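Local structure of Exo-poly-alpha-D-galacturonosidase (Thermotoga maritima, 3JUR) at residues R49-L54 with G72-K77; P24-N29 with S55-G60; L62-G67 with I80-K85. The protein probably hydrolyses the alpha-1,4 bonds of polygalacturonic acid, releasing sugar from chain ends as an exo-acting pectin-degrading glycosidase of family 28. All blocks are in the same frame, centred on the assembly; numbering follows the deposited sequence.

Interaction 1: residues R49-L54 with G72-K77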
loop_
_atom_site.group_PDB
_atom_site.type_symbol
_atom_site.label_atom_id
_atom_site.label_comp_id
_atom_site.label_asym_id
_atom_site.label_seq_id
_atom_site.Cartn_x
_atom_site.Cartn_y
_atom_site.Cartn_z
ATOM N N ARG D 49 19.407 -38.769 49.298
ATOM C CA ARG D 49 20.684 -39.042 49.954
ATOM C C ARG D 49 21.847 -38.364 49.225
ATOM O O ARG D 49 22.785 -37.880 49.859
ATOM C CB ARG D 49 20.924 -40.546 50.057
ATOM C CG ARG D 49 21.395 -41.004 51.426
ATOM C CD ARG D 49 21.920 -42.440 51.378
ATOM N NE ARG D 49 21.109 -43.285 50.498
ATOM C CZ ARG D 49 21.550 -44.377 49.877
ATOM N NH1 ARG D 49 22.809 -44.781 50.021
ATOM N NH2 ARG D 49 20.725 -45.063 49.099
ATOM N N ALA D 50 21.772 -38.319 47.895
ATOM C CA ALA D 50 22.799 -37.659 47.083
ATOM C C ALA D 50 22.850 -36.153 47.329
ATOM O O ALA D 50 23.933 -35.577 47.430
ATOM C CB ALA D 50 22.592 -37.954 45.610
ATOM N N ILE D 51 21.678 -35.527 47.425
ATOM C CA ILE D 51 21.568 -34.087 47.684
ATOM C C ILE D 51 22.086 -33.742 49.088
ATOM O O ILE D 51 22.802 -32.749 49.265
ATOM C CB ILE D 51 20.111 -33.571 47.463
ATOM C CG1 ILE D 51 19.781 -33.542 45.963
ATOM C CG2 ILE D 51 19.909 -32.177 48.069
ATOM C CD1 ILE D 51 18.319 -33.298 45.628
ATOM N N GLU D 52 21.732 -34.571 50.068
ATOM C CA GLU D 52 22.189 -34.389 51.445
ATOM C C GLU D 52 23.701 -34.614 51.591
ATOM O O GLU D 52 24.370 -33.865 52.303
ATOM C CB GLU D 52 21.380 -35.269 52.415
ATOM C CG GLU D 52 21.925 -35.376 53.857
ATOM C CD GLU D 52 22.144 -34.025 54.548
ATOM O OE1 GLU D 52 21.421 -33.046 54.239
ATOM O OE2 GLU D 52 23.046 -33.950 55.411
ATOM N N GLU D 53 24.235 -35.627 50.909
ATOM C CA GLU D 53 25.682 -35.856 50.909
ATOM C C GLU D 53 26.422 -34.636 50.354
ATOM O O GLU D 53 27.434 -34.217 50.912
ATOM C CB GLU D 53 26.050 -37.125 50.133
ATOM C CG GLU D 53 27.526 -37.540 50.230
ATOM C CD GLU D 53 27.897 -38.132 51.581
ATOM O OE1 GLU D 53 27.997 -37.375 52.573
ATOM O OE2 GLU D 53 28.108 -39.362 51.646
ATOM N N LEU D 54 25.904 -34.064 49.271
ATOM C CA LEU D 54 26.482 -32.854 48.681
ATOM C C LEU D 54 26.322 -31.643 49.587
ATOM O O LEU D 54 27.268 -30.890 49.800
ATOM C CB LEU D 54 25.855 -32.561 47.316
ATOM C CG LEU D 54 26.420 -33.301 46.107
ATOM C CD1 LEU D 54 25.445 -33.205 44.940
ATOM C CD2 LEU D 54 27.790 -32.756 45.722
ATOM N N GLY D 72 9.840 -39.843 42.946
ATOM C CA GLY D 72 8.863 -38.859 43.388
ATOM C C GLY D 72 9.518 -37.491 43.302
ATOM O O GLY D 72 10.572 -37.354 42.679
ATOM N N PRO D 73 8.919 -36.471 43.944
ATOM C CA PRO D 73 9.443 -35.108 43.838
ATOM C C PRO D 73 10.885 -34.994 44.343
ATOM O O PRO D 73 11.275 -35.698 45.270
ATOM C CB PRO D 73 8.498 -34.301 44.735
ATOM C CG PRO D 73 7.969 -35.291 45.707
ATOM C CD PRO D 73 7.808 -36.550 44.908
ATOM N N ILE D 74 11.661 -34.116 43.716
ATOM C CA ILE D 74 13.048 -33.863 44.112
ATOM C C ILE D 74 13.114 -32.521 44.818
ATOM O O ILE D 74 12.662 -31.505 44.276
ATOM C CB ILE D 74 13.995 -33.848 42.878
ATOM C CG1 ILE D 74 14.088 -35.245 42.247
ATOM C CG2 ILE D 74 15.382 -33.316 43.246
ATOM C CD1 ILE D 74 14.634 -35.242 40.829
ATOM N N HIS D 75 13.661 -32.523 46.029
ATOM C CA HIS D 75 13.832 -31.293 46.800
ATOM C C HIS D 75 15.286 -30.840 46.801
ATOM O O HIS D 75 16.151 -31.485 47.392
ATOM C CB HIS D 75 13.289 -31.462 48.226
ATOM C CG HIS D 75 11.792 -31.439 48.303
ATOM N ND1 HIS D 75 11.107 -31.475 49.498
ATOM C CD2 HIS D 75 10.850 -31.371 47.330
ATOM C CE1 HIS D 75 9.807 -31.445 49.259
ATOM N NE2 HIS D 75 9.626 -31.381 47.951
ATOM N N LEU D 76 15.549 -29.740 46.104
ATOM C CA LEU D 76 16.888 -29.174 46.034
ATOM C C LEU D 76 17.204 -28.386 47.304
ATOM O O LEU D 76 16.305 -28.015 48.056
ATOM C CB LEU D 76 17.037 -28.293 44.788
ATOM C CG LEU D 76 16.881 -29.002 43.437
ATOM C CD1 LEU D 76 16.660 -28.005 42.305
ATOM C CD2 LEU D 76 18.070 -29.913 43.133
ATOM N N LYS D 77 18.491 -28.172 47.556
ATOM C CA LYS D 77 18.933 -27.303 48.642
ATOM C C LYS D 77 19.896 -26.282 48.051
ATOM O O LYS D 77 20.265 -26.390 46.881
ATOM C CB LYS D 77 19.583 -28.117 49.768
ATOM C CG LYS D 77 18.640 -29.130 50.423
ATOM C CD LYS D 77 19.290 -29.873 51.569
ATOM C CE LYS D 77 18.388 -30.997 52.058
ATOM N NZ LYS D 77 18.815 -31.508 53.387
#
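Ile51 aims its side chain from helix 44-57 at the end of strand 68-75 and makes four of the five residue contacts. With CG1 anti to the carbonyl carbon (chi1 -72°) and chi2 anti, the CD1 methyl leads. Ile51 CD1 lies 3.3 Å from His75 O, and the same methyl sits 3.8 Å from Ile74 CG2. The two isoleucines cross at about a right angle, tip against branch. Leu76 starts off pointing away from the helix, yet its CD2 methyl returns to 4.2 Å from Ile51 CD1. The helix lies at the N-terminal end of the right-handed parallel beta-helix of family 28 and packs on its first strands; Ile51 also rests on Leu62 of strand 60-64, and Ile74 on Phe47 of the same helix. An alanine in place of Ile51 would lose the methyls that reach Ile74, Leu76 and Lys77, and would probably loosen the hold of the helix on strand 68-75. The other branch, Ile51 CG2, lies 4.1 Å from Lys77 CG, where the two chains cross obliquely. From there Lys77 runs fully extended past the helix, also touching Ser55, and its NZ forms a salt bridge of 3.1 Å with Glu52 OE1, met nearly along the C-O axis. Glu52 gets there by bending at chi2 (54°), which brings its carboxylate round to the lysine.

Interaction 2: residues P24-N29 with S55-G60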
loop_
_atom_site.group_PDB
_atom_site.type_symbol
_atom_site.label_atom_id
_atom_site.label_comp_id
_atom_site.label_asym_id
_atom_site.label_seq_id
_atom_site.Cartn_x
_atom_site.Cartn_y
_atom_site.Cartn_z
ATOM N N PRO D 24 29.948 -24.954 43.970
ATOM C CA PRO D 24 31.202 -25.541 44.454
ATOM C C PRO D 24 31.756 -26.618 43.517
ATOM O O PRO D 24 30.991 -27.401 42.946
ATOM C CB PRO D 24 30.799 -26.163 45.795
ATOM C CG PRO D 24 29.671 -25.327 46.268
ATOM C CD PRO D 24 28.922 -24.903 45.032
ATOM N N ASP D 25 33.080 -26.644 43.362
ATOM C CA ASP D 25 33.744 -27.634 42.516
ATOM C C ASP D 25 33.810 -28.970 43.252
ATOM O O ASP D 25 34.753 -29.245 43.999
ATOM C CB ASP D 25 35.143 -27.151 42.106
ATOM C CG ASP D 25 35.692 -27.898 40.897
ATOM O OD1 ASP D 25 34.919 -28.176 39.955
ATOM O OD2 ASP D 25 36.906 -28.198 40.881
ATOM N N ARG D 26 32.787 -29.789 43.031
ATOM C CA ARG D 26 32.554 -31.008 43.797
ATOM C C ARG D 26 31.376 -31.714 43.133
ATOM O O ARG D 26 30.388 -31.064 42.782
ATOM C CB ARG D 26 32.201 -30.637 45.244
ATOM C CG ARG D 26 32.408 -31.718 46.273
ATOM C CD ARG D 26 31.913 -31.267 47.650
ATOM N NE ARG D 26 32.810 -30.308 48.304
ATOM C CZ ARG D 26 32.495 -29.050 48.616
ATOM N NH1 ARG D 26 31.289 -28.559 48.349
ATOM N NH2 ARG D 26 33.391 -28.276 49.207
ATOM N N GLU D 27 31.481 -33.028 42.941
ATOM C CA GLU D 27 30.407 -33.790 42.294
ATOM C C GLU D 27 30.246 -35.221 42.805
ATOM O O GLU D 27 31.222 -35.893 43.142
ATOM C CB GLU D 27 30.575 -33.796 40.769
ATOM C CG GLU D 27 31.814 -34.529 40.259
ATOM C CD GLU D 27 31.958 -34.488 38.742
ATOM O OE1 GLU D 27 32.450 -35.483 38.172
ATOM O OE2 GLU D 27 31.580 -33.474 38.118
ATOM N N VAL D 28 28.999 -35.676 42.862
ATOM C CA VAL D 28 28.707 -37.078 43.150
ATOM C C VAL D 28 27.762 -37.632 42.072
ATOM O O VAL D 28 27.016 -36.877 41.442
ATOM C CB VAL D 28 28.127 -37.288 44.575
ATOM C CG1 VAL D 28 28.476 -38.677 45.075
ATOM C CG2 VAL D 28 28.688 -36.270 45.556
ATOM N N ASN D 29 27.828 -38.942 41.849
ATOM C CA ASN D 29 27.018 -39.625 40.844
ATOM C C ASN D 29 25.844 -40.360 41.492
ATOM O O ASN D 29 26.016 -41.055 42.500
ATOM C CB ASN D 29 27.893 -40.607 40.055
ATOM C CG ASN D 29 27.248 -41.068 38.759
ATOM O OD1 ASN D 29 26.138 -41.608 38.754
ATOM N ND2 ASN D 29 27.958 -40.877 37.649
ATOM N N SER D 55 25.112 -31.469 50.112
ATOM C CA SER D 55 24.784 -30.368 51.008
ATOM C C SER D 55 25.634 -30.397 52.283
ATOM O O SER D 55 26.011 -29.342 52.806
ATOM C CB SER D 55 23.295 -30.415 51.354
ATOM O OG SER D 55 22.909 -29.286 52.105
ATOM N N LYS D 56 25.935 -31.608 52.763
ATOM C CA LYS D 56 26.800 -31.835 53.930
ATOM C C LYS D 56 28.185 -31.208 53.736
ATOM O O LYS D 56 28.729 -30.583 54.650
ATOM C CB LYS D 56 26.948 -33.342 54.186
ATOM C CG LYS D 56 27.255 -33.720 55.625
ATOM C CD LYS D 56 27.580 -35.208 55.776
ATOM C CE LYS D 56 29.071 -35.480 55.604
ATOM N NZ LYS D 56 29.403 -36.924 55.738
ATOM N N GLN D 57 28.740 -31.379 52.539
ATOM C CA GLN D 57 30.063 -30.856 52.197
ATOM C C GLN D 57 30.044 -29.366 51.820
ATOM O O GLN D 57 31.096 -28.724 51.772
ATOM C CB GLN D 57 30.674 -31.686 51.066
ATOM C CG GLN D 57 31.024 -33.121 51.459
ATOM C CD GLN D 57 31.278 -34.011 50.256
ATOM O OE1 GLN D 57 32.423 -34.318 49.931
ATOM N NE2 GLN D 57 30.209 -34.419 49.579
ATOM N N GLY D 58 28.854 -28.828 51.548
ATOM C CA GLY D 58 28.691 -27.412 51.206
ATOM C C GLY D 58 28.155 -27.162 49.806
ATOM O O GLY D 58 28.158 -26.026 49.324
ATOM N N GLY D 59 27.690 -28.227 49.155
ATOM C CA GLY D 59 27.118 -28.126 47.817
ATOM C C GLY D 59 27.957 -28.764 46.728
ATOM O O GLY D 59 29.014 -29.337 46.990
ATOM N N GLY D 60 27.476 -28.661 45.495
ATOM C CA GLY D 60 28.158 -29.238 44.344
ATOM C C GLY D 60 27.192 -29.744 43.295
ATOM O O GLY D 60 26.017 -29.367 43.298
#
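Backbone fits against backbone where Gly60 passes Arg26, their CA atoms 4.8 Å apart. Gly60 CA lies 3.3 Å from Arg26 O, and a side chain on Gly60 would run straight into that carbonyl. Pro24 closes the same side: its ring comes in with CG 3.5 Å from Gly58 O, its CB rests near the carbonyl of Gly59, and a CB on Gly59 would be tight against Pro24 CG. Three consecutive glycines, each with positive phi, thus let the chain slip beneath Pro24 and Arg26. The first of them, Gly58 (phi 117°), is the C-prime residue of a Schellman motif that ends helix 44-57, with Gly59 N returning to Leu54 O and a weak bond from Gly58 N to Ser55 O. The turn links the helix to strand 60-64, which pairs in parallel with strand 27-29, at the N-terminal end of the beta-helix. The outer side, carried by Arg26, is gripped at one point by a hydrogen bond and otherwise packs loosely along Gln57. Arg26 CG is anti to the backbone N and the chain bends at chi3 (-75°), which lays the guanidinium over the helix end. Arg26 NH1 donates to Gly59 O at 2.8 Å, the acceptor lying in the guanidinium plane while the donor stands above the plane of the carbonyl. Gln57 O sits over one face of the guanidinium, offset toward its rim, and the poor angle there gives no hydrogen bond. Beside it Gln57 CB meets Arg26 CD at 3.7 Å as the two chains cross obliquely. The amide of Gln57, an exposed residue, has its polar partner in its own helix, NE2 bonding to Glu53 O, and Glu27, which points away from residues 55-60, forms a salt bridge with Arg61.

Interaction 3: residues L62-G67 with I80-K85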
loop_
_atom_site.group_PDB
_atom_site.type_symbol
_atom_site.label_atom_id
_atom_site.label_comp_id
_atom_site.label_asym_id
_atom_site.label_seq_id
_atom_site.Cartn_x
_atom_site.Cartn_y
_atom_site.Cartn_z
ATOM N N LEU D 62 25.196 -32.824 41.248
ATOM C CA LEU D 62 24.643 -34.177 41.261
ATOM C C LEU D 62 24.492 -34.644 39.816
ATOM O O LEU D 62 23.697 -34.091 39.055
ATOM C CB LEU D 62 23.294 -34.220 42.007
ATOM C CG LEU D 62 22.394 -35.469 41.939
ATOM C CD1 LEU D 62 23.144 -36.760 42.259
ATOM C CD2 LEU D 62 21.179 -35.332 42.844
ATOM N N ILE D 63 25.264 -35.659 39.442
ATOM C CA ILE D 63 25.243 -36.164 38.074
ATOM C C ILE D 63 24.215 -37.286 37.916
ATOM O O ILE D 63 24.291 -38.317 38.588
ATOM C CB ILE D 63 26.659 -36.612 37.603
ATOM C CG1 ILE D 63 27.592 -35.396 37.500
ATOM C CG2 ILE D 63 26.590 -37.344 36.256
ATOM C CD1 ILE D 63 29.067 -35.740 37.550
ATOM N N VAL D 64 23.243 -37.047 37.040
ATOM C CA VAL D 64 22.265 -38.050 36.637
ATOM C C VAL D 64 22.660 -38.532 35.238
ATOM O O VAL D 64 22.429 -37.825 34.253
ATOM C CB VAL D 64 20.819 -37.471 36.599
ATOM C CG1 VAL D 64 19.809 -38.555 36.251
ATOM C CG2 VAL D 64 20.459 -36.801 37.921
ATOM N N PRO D 65 23.257 -39.735 35.144
ATOM C CA PRO D 65 23.775 -40.225 33.866
ATOM C C PRO D 65 22.684 -40.780 32.939
ATOM O O PRO D 65 21.489 -40.669 33.246
ATOM C CB PRO D 65 24.743 -41.338 34.290
ATOM C CG PRO D 65 24.202 -41.844 35.578
ATOM C CD PRO D 65 23.459 -40.711 36.237
ATOM N N GLU D 66 23.109 -41.355 31.812
ATOM C CA GLU D 66 22.227 -42.056 30.873
ATOM C C GLU D 66 21.292 -43.034 31.599
ATOM O O GLU D 66 21.677 -43.656 32.592
ATOM C CB GLU D 66 23.083 -42.805 29.836
ATOM C CG GLU D 66 22.361 -43.859 28.977
ATOM C CD GLU D 66 23.284 -45.004 28.534
ATOM O OE1 GLU D 66 24.012 -45.563 29.387
ATOM O OE2 GLU D 66 23.280 -45.358 27.332
ATOM N N GLY D 67 20.069 -43.155 31.089
ATOM C CA GLY D 67 19.070 -44.072 31.636
ATOM C C GLY D 67 17.777 -43.340 31.940
ATOM O O GLY D 67 17.695 -42.115 31.776
ATOM N N ILE D 80 23.312 -26.359 45.104
ATOM C CA ILE D 80 23.161 -27.633 44.405
ATOM C C ILE D 80 22.870 -27.437 42.916
ATOM O O ILE D 80 21.964 -26.677 42.535
ATOM C CB ILE D 80 22.048 -28.517 45.053
ATOM C CG1 ILE D 80 22.369 -28.833 46.524
ATOM C CG2 ILE D 80 21.806 -29.803 44.245
ATOM C CD1 ILE D 80 23.662 -29.613 46.774
ATOM N N GLU D 81 23.655 -28.123 42.087
ATOM C CA GLU D 81 23.389 -28.216 40.656
ATOM C C GLU D 81 22.920 -29.629 40.315
ATOM O O GLU D 81 23.637 -30.606 40.554
ATOM C CB GLU D 81 24.638 -27.859 39.846
ATOM C CG GLU D 81 24.462 -27.925 38.320
ATOM C CD GLU D 81 25.775 -27.745 37.570
ATOM O OE1 GLU D 81 26.570 -26.861 37.959
ATOM O OE2 GLU D 81 26.019 -28.480 36.589
ATOM N N LEU D 82 21.709 -29.732 39.780
ATOM C CA LEU D 82 21.193 -31.002 39.297
ATOM C C LEU D 82 21.550 -31.153 37.813
ATOM O O LEU D 82 20.940 -30.517 36.953
ATOM C CB LEU D 82 19.679 -31.073 39.526
ATOM C CG LEU D 82 18.899 -32.332 39.134
ATOM C CD1 LEU D 82 19.313 -33.567 39.953
ATOM C CD2 LEU D 82 17.395 -32.075 39.253
ATOM N N HIS D 83 22.549 -31.987 37.529
ATOM C CA HIS D 83 23.066 -32.158 36.169
ATOM C C HIS D 83 22.455 -33.395 35.507
ATOM O O HIS D 83 22.788 -34.533 35.851
ATOM C CB HIS D 83 24.599 -32.207 36.182
ATOM C CG HIS D 83 25.222 -32.261 34.820
ATOM N ND1 HIS D 83 25.172 -31.204 33.932
ATOM C CD2 HIS D 83 25.924 -33.238 34.199
ATOM C CE1 HIS D 83 25.805 -31.536 32.820
ATOM N NE2 HIS D 83 26.270 -32.765 32.956
ATOM N N VAL D 84 21.545 -33.151 34.563
ATOM C CA VAL D 84 20.733 -34.204 33.959
ATOM C C VAL D 84 21.223 -34.585 32.559
ATOM O O VAL D 84 21.090 -33.797 31.600
ATOM C CB VAL D 84 19.229 -33.803 33.895
ATOM C CG1 VAL D 84 18.367 -35.023 33.596
ATOM C CG2 VAL D 84 18.783 -33.159 35.200
ATOM N N LYS D 85 21.787 -35.789 32.451
ATOM C CA LYS D 85 22.209 -36.349 31.162
ATOM C C LYS D 85 21.153 -37.316 30.627
ATOM O O LYS D 85 20.833 -37.294 29.440
ATOM C CB LYS D 85 23.551 -37.077 31.288
ATOM C CG LYS D 85 24.759 -36.182 31.496
ATOM C CD LYS D 85 26.014 -37.045 31.643
ATOM C CE LYS D 85 27.290 -36.217 31.636
ATOM N NZ LYS D 85 28.494 -37.104 31.568
#
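Residues 62-64 and strand 80-84 run parallel, their axes 4.9 Å apart at closest approach and inclined by 17°. Leu62 is in register with Leu82, Ile63 with His83 and Val64 with Val84. Four bonds form the ladder: Leu62 N gives to Glu81 O, His83 N to Leu62 O, Val64 N to His83 O and Lys85 N to Val64 O. The straightest is Leu62 N to Glu81 O, 2.8 Å long with an N-H...O angle of 174°, and it meets the oxygen nearly along the C=O axis. On the buried face Leu62 and Leu82 lie side by side and point the same way, both with CG anti to the backbone N. Leu82 CD1 serves two neighbours, lying 3.9 Å from Leu62 CD2 and 4.0 Å from Val64 CG2. This stacking of like side chains from turn to turn is characteristic of a parallel beta-helix. On the other face Ile63 CG1 approaches the His83 ring obliquely, a loose contact 4.3 Å from His83 CD2. His83 ND1 and Glu81 OE2 both bond to Thr128 OG1. Where the strands end, Lys85 CB packs 3.3 Å from Val64 O and leads its chain outward. Glu66, in the loop that follows strand 60-64, makes a salt bridge with Lys85 of a second subunit. Helix 44-57 covers Leu62 through Ala50 and Leu54, and Ile88 of strand 87-90 meets Val64 and Leu82 from within. Strand 60-64 lies between strand 27-29 and strand 80-84, and the latter passes the ladder on to strand 125-128.

How the interactions relate
After helix 6-16 the chain forms strand 27-29, enters helix 44-57 and turns back into strand 60-64; interaction 2 closes this first loop by setting the helix end against residues 24-29. Interaction 1 starts within that loop and closes beyond it, so the two cross, and Leu54 of interaction 1 packs on Val28 of interaction 2. Interaction 3 opens after interaction 2 has closed but before interaction 1 has, and therefore crosses interaction 1 as well, with Leu54 also packing on Ile80. Strand 60-64 connects interactions 2 and 3, through Val28 O to Ile63 N and Gly60 O to Glu81 N. Together they tie helix 44-57 to the first strands of the beta-helix.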